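PDB 5VUG: uncharacterized protein Rv2277c from Mycobacterium tuberculosis, which probably acts as a phosphoric diester hydrolase, its TIM-barrel domain belonging to the glycerophosphodiester phosphodiesterase family. Local coordinates for residues D236-R239 with K245-G248; V53-R58 with G70-K75. One frame throughout, in Å; residues are numbered along the deposited sequence.

Interaction 1: residues D236-R239 with K245-G248; sequences DCFR and KVMG
V246 on strand 245-249 meets F238 and R239 at the C-terminal end of helix 232-239, one methyl for each. Its CG1 settles beside the root of the phenyl group, 3.7 Å from F238 CD2 and equally 3.7 Å from F238 CB, so the methyl sits where the ring joins its stem; it approaches the ring obliquely. With CG1 anti to the carbonyl carbon (chi1 -67°), the valine turns its other methyl, CG2, to the arginine, where the aliphatic chain passes at 4.3 Å between R239 CD and V246 CG2. No hydrogen bond crosses the contact, which is apolar and largely buried. Helix 232-239 and strand 245-249 follow one another in a TIM barrel, the helix packing outside and the strand lying in the sheet between strands 201-205 and 267-270, both parallel to it; a loop of five residues links the two. That loop is tied back to the helix end by a hydrogen bond between F238 O and S242 OG. Around the phenyl group, W230 makes an edge-to-face contact and R182 a cation-pi contact, while T179 and L183 of helix 176-189 add further cover. D266 OD2 takes a hydrogen bond from V246 N and forms a long, weak ion pair with R239 NE. One residue before F238, C237 is joined by a disulfide to C192.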
# COMPACT_ATOMS: atom_id res chain seq x y z
N ASP A 236 -20.13 -1.05 1.52
CA ASP A 236 -21.00 -2.18 1.21
C ASP A 236 -20.34 -3.51 1.52
O ASP A 236 -20.99 -4.44 2.02
CB ASP A 236 -21.44 -2.13 -0.25
CG ASP A 236 -22.18 -3.39 -0.68
OD1 ASP A 236 -21.53 -4.36 -1.15
OD2 ASP A 236 -23.42 -3.43 -0.53
N CYS A 237 -19.05 -3.64 1.21
CA CYS A 237 -18.32 -4.86 1.58
C CYS A 237 -18.41 -5.13 3.08
O CYS A 237 -18.70 -6.25 3.51
CB CYS A 237 -16.86 -4.76 1.11
SG CYS A 237 -15.69 -5.86 1.96
N PHE A 238 -18.17 -4.10 3.90
CA PHE A 238 -18.21 -4.29 5.35
C PHE A 238 -19.62 -4.63 5.84
O PHE A 238 -19.79 -5.52 6.68
CB PHE A 238 -17.70 -3.04 6.07
CG PHE A 238 -16.20 -3.00 6.25
CD1 PHE A 238 -15.36 -2.89 5.16
CD2 PHE A 238 -15.64 -3.06 7.52
CE1 PHE A 238 -13.98 -2.85 5.33
CE2 PHE A 238 -14.27 -3.01 7.71
CZ PHE A 238 -13.43 -2.91 6.61
N ARG A 239 -20.63 -3.96 5.30
CA ARG A 239 -21.94 -3.93 5.95
C ARG A 239 -22.97 -4.87 5.37
O ARG A 239 -23.93 -5.22 6.08
CB ARG A 239 -22.50 -2.51 5.92
CG ARG A 239 -21.80 -1.59 6.88
CD ARG A 239 -22.72 -0.48 7.29
NE ARG A 239 -22.91 0.45 6.19
CZ ARG A 239 -24.03 1.12 5.96
NH1 ARG A 239 -24.11 1.95 4.93
NH2 ARG A 239 -25.07 0.94 6.77
N LYS A 245 -20.94 -2.29 11.68
CA LYS A 245 -21.08 -0.84 11.73
C LYS A 245 -19.70 -0.24 11.52
O LYS A 245 -18.71 -0.77 12.01
CB LYS A 245 -21.66 -0.41 13.09
CG LYS A 245 -23.05 -0.98 13.36
CD LYS A 245 -23.51 -0.68 14.77
CE LYS A 245 -24.93 -1.20 15.00
NZ LYS A 245 -25.48 -0.83 16.33
N VAL A 246 -19.63 0.84 10.74
CA VAL A 246 -18.35 1.41 10.32
C VAL A 246 -18.26 2.87 10.71
O VAL A 246 -19.21 3.65 10.53
CB VAL A 246 -18.04 1.18 8.82
CG1 VAL A 246 -17.83 -0.31 8.54
CG2 VAL A 246 -19.15 1.74 7.93
N MSE A 247 -17.11 3.24 11.26
CA MSE A 247 -16.84 4.62 11.68
C MSE A 247 -15.67 5.22 10.91
O MSE A 247 -14.62 4.57 10.74
CB MSE A 247 -16.53 4.67 13.18
CG MSE A 247 -16.32 6.10 13.73
SE MSE A 247 -15.93 6.11 15.65
CE MSE A 247 -17.35 4.95 16.26
N GLY A 248 -15.85 6.45 10.45
CA GLY A 248 -14.74 7.19 9.87
C GLY A 248 -13.98 7.93 10.94
O GLY A 248 -14.59 8.68 11.71

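Interaction 2: residues V53-R58 with G70-K75; sequences VPVLYR and GPVNSK
The Y57 ring receives V72 CG2 obliquely, near the side of the ring that carries CD2: Y57 CD2 lies 3.5 Å from V72 CG2, and the same methyl is 4.0 Å from Y57 CB. With CG anti to the backbone N (chi1 -166°), the ring leaves the end of the strand with CD2 beside that methyl. Its OH end is fixed by hydrogen bonds to D61 O and L65 N of the loop between the two segments, and T66 of that loop also touches Y57. V72 divides its branches between two residues. While CG2 serves the tyrosine, CG1 meets V55 tip to tip, with 3.7 Å between V55 CG2 and V72 CG1. In the TIM-barrel domain, strands 41-48 and 54-56 form a beta hairpin, and the long loop that follows returns alongside to bring V72, at the start of a short 3-10 turn, against V55 and Y57. That turn is stabilised from within: P71 O accepts two bonds, from S74 N at 2.9 Å and from S74 OG at 2.7 Å. The hydroxyl lies in the carbonyl plane on a lone pair, with a C=O...OG angle of 145°, and K75 N to V72 O, 3.2 Å, continues the turn. Farther out, V77 of helix 77-80 touches V55 and L80 touches V72. Q47 of strand 41-48 touches V72 too, and its NE2 is hydrogen-bonded to Y57 O.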
# COMPACT_ATOMS: atom_id res chain seq x y z
N VAL A 53 -7.24 1.25 39.02
CA VAL A 53 -8.46 1.97 38.70
C VAL A 53 -8.33 2.54 37.29
O VAL A 53 -7.43 3.34 37.03
CB VAL A 53 -8.76 3.08 39.71
CG1 VAL A 53 -10.05 3.80 39.33
CG2 VAL A 53 -8.85 2.50 41.11
N PRO A 54 -9.21 2.16 36.35
CA PRO A 54 -9.16 2.78 35.02
C PRO A 54 -9.47 4.27 35.12
O PRO A 54 -10.39 4.69 35.83
CB PRO A 54 -10.26 2.04 34.24
CG PRO A 54 -10.36 0.71 34.95
CD PRO A 54 -10.15 1.04 36.41
N VAL A 55 -8.66 5.07 34.41
CA VAL A 55 -8.80 6.52 34.32
C VAL A 55 -8.75 6.91 32.85
O VAL A 55 -8.36 6.11 31.99
CB VAL A 55 -7.72 7.28 35.13
CG1 VAL A 55 -7.78 6.93 36.62
CG2 VAL A 55 -6.31 7.01 34.57
N LEU A 56 -9.17 8.13 32.54
CA LEU A 56 -9.14 8.63 31.17
C LEU A 56 -7.86 9.43 30.95
O LEU A 56 -7.63 10.44 31.63
CB LEU A 56 -10.35 9.50 30.84
CG LEU A 56 -11.74 8.88 31.03
CD1 LEU A 56 -12.77 9.77 30.35
CD2 LEU A 56 -11.79 7.45 30.46
N TYR A 57 -7.03 8.98 30.01
CA TYR A 57 -5.80 9.68 29.66
C TYR A 57 -5.25 9.06 28.38
O TYR A 57 -5.19 7.84 28.26
CB TYR A 57 -4.75 9.63 30.79
CG TYR A 57 -3.65 10.63 30.54
CD1 TYR A 57 -3.89 12.00 30.66
CD2 TYR A 57 -2.38 10.21 30.14
CE1 TYR A 57 -2.89 12.92 30.41
CE2 TYR A 57 -1.38 11.14 29.88
CZ TYR A 57 -1.66 12.50 30.01
OH TYR A 57 -0.71 13.46 29.75
N ARG A 58 -4.90 9.90 27.41
CA ARG A 58 -4.45 9.41 26.10
C ARG A 58 -2.92 9.32 25.95
O ARG A 58 -2.42 8.29 25.49
CB ARG A 58 -5.10 10.22 24.97
CG ARG A 58 -4.62 9.90 23.57
CD ARG A 58 -3.57 10.86 23.05
NE ARG A 58 -3.92 12.28 23.18
CZ ARG A 58 -3.07 13.26 22.88
NH1 ARG A 58 -1.86 12.95 22.43
NH2 ARG A 58 -3.41 14.53 23.02
N GLY A 70 5.36 11.35 34.21
CA GLY A 70 5.51 9.92 34.34
C GLY A 70 4.35 9.18 33.72
O GLY A 70 3.34 9.78 33.34
N PRO A 71 4.45 7.85 33.60
CA PRO A 71 3.34 7.08 33.03
C PRO A 71 2.16 7.04 33.99
O PRO A 71 2.31 7.19 35.21
CB PRO A 71 3.94 5.69 32.82
CG PRO A 71 5.07 5.61 33.80
CD PRO A 71 5.59 7.00 33.99
N VAL A 72 0.97 6.83 33.43
CA VAL A 72 -0.24 6.73 34.25
C VAL A 72 -0.09 5.69 35.35
O VAL A 72 -0.47 5.92 36.50
CB VAL A 72 -1.46 6.45 33.36
CG1 VAL A 72 -2.70 6.19 34.23
CG2 VAL A 72 -1.69 7.61 32.43
N ASN A 73 0.46 4.52 35.01
CA ASN A 73 0.57 3.46 36.01
C ASN A 73 1.71 3.68 37.00
O ASN A 73 2.01 2.76 37.79
CB ASN A 73 0.64 2.06 35.36
CG ASN A 73 1.86 1.86 34.49
OD1 ASN A 73 2.82 2.64 34.54
ND2 ASN A 73 1.85 0.78 33.71
N SER A 74 2.34 4.84 36.99
CA SER A 74 3.31 5.17 38.04
C SER A 74 2.67 5.91 39.21
O SER A 74 3.38 6.23 40.17
CB SER A 74 4.49 5.98 37.47
OG SER A 74 4.12 7.32 37.20
N LYS A 75 1.37 6.17 39.15
CA LYS A 75 0.66 6.92 40.18
C LYS A 75 -0.61 6.19 40.58
O LYS A 75 -1.23 5.49 39.78
CB LYS A 75 0.29 8.33 39.69
CG LYS A 75 1.49 9.19 39.27
CD LYS A 75 1.11 10.66 39.20
CE LYS A 75 2.27 11.53 38.70
NZ LYS A 75 3.49 11.46 39.56

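Overall arrangement
Both contacts are apolar, and in each a single valine spreads its two methyls over two residues of the other segment, yet they lie on opposite sides of the chain's centre, their centres about 32 Å apart. All three touching residues of interaction 2 are buried, whereas in interaction 1 R239 is partly exposed. Interaction 1 joins a helix to the barrel strand that follows it; interaction 2 packs a long loop with a 3-10 turn against a short antiparallel strand and the residue just after it. Both reach the same mixed sheet. R182 and W230 contact the ring of interaction 1, and the preceding residue carries a disulfide; in interaction 2 the ring's hydroxyl is tied to backbone atoms of the intervening loop.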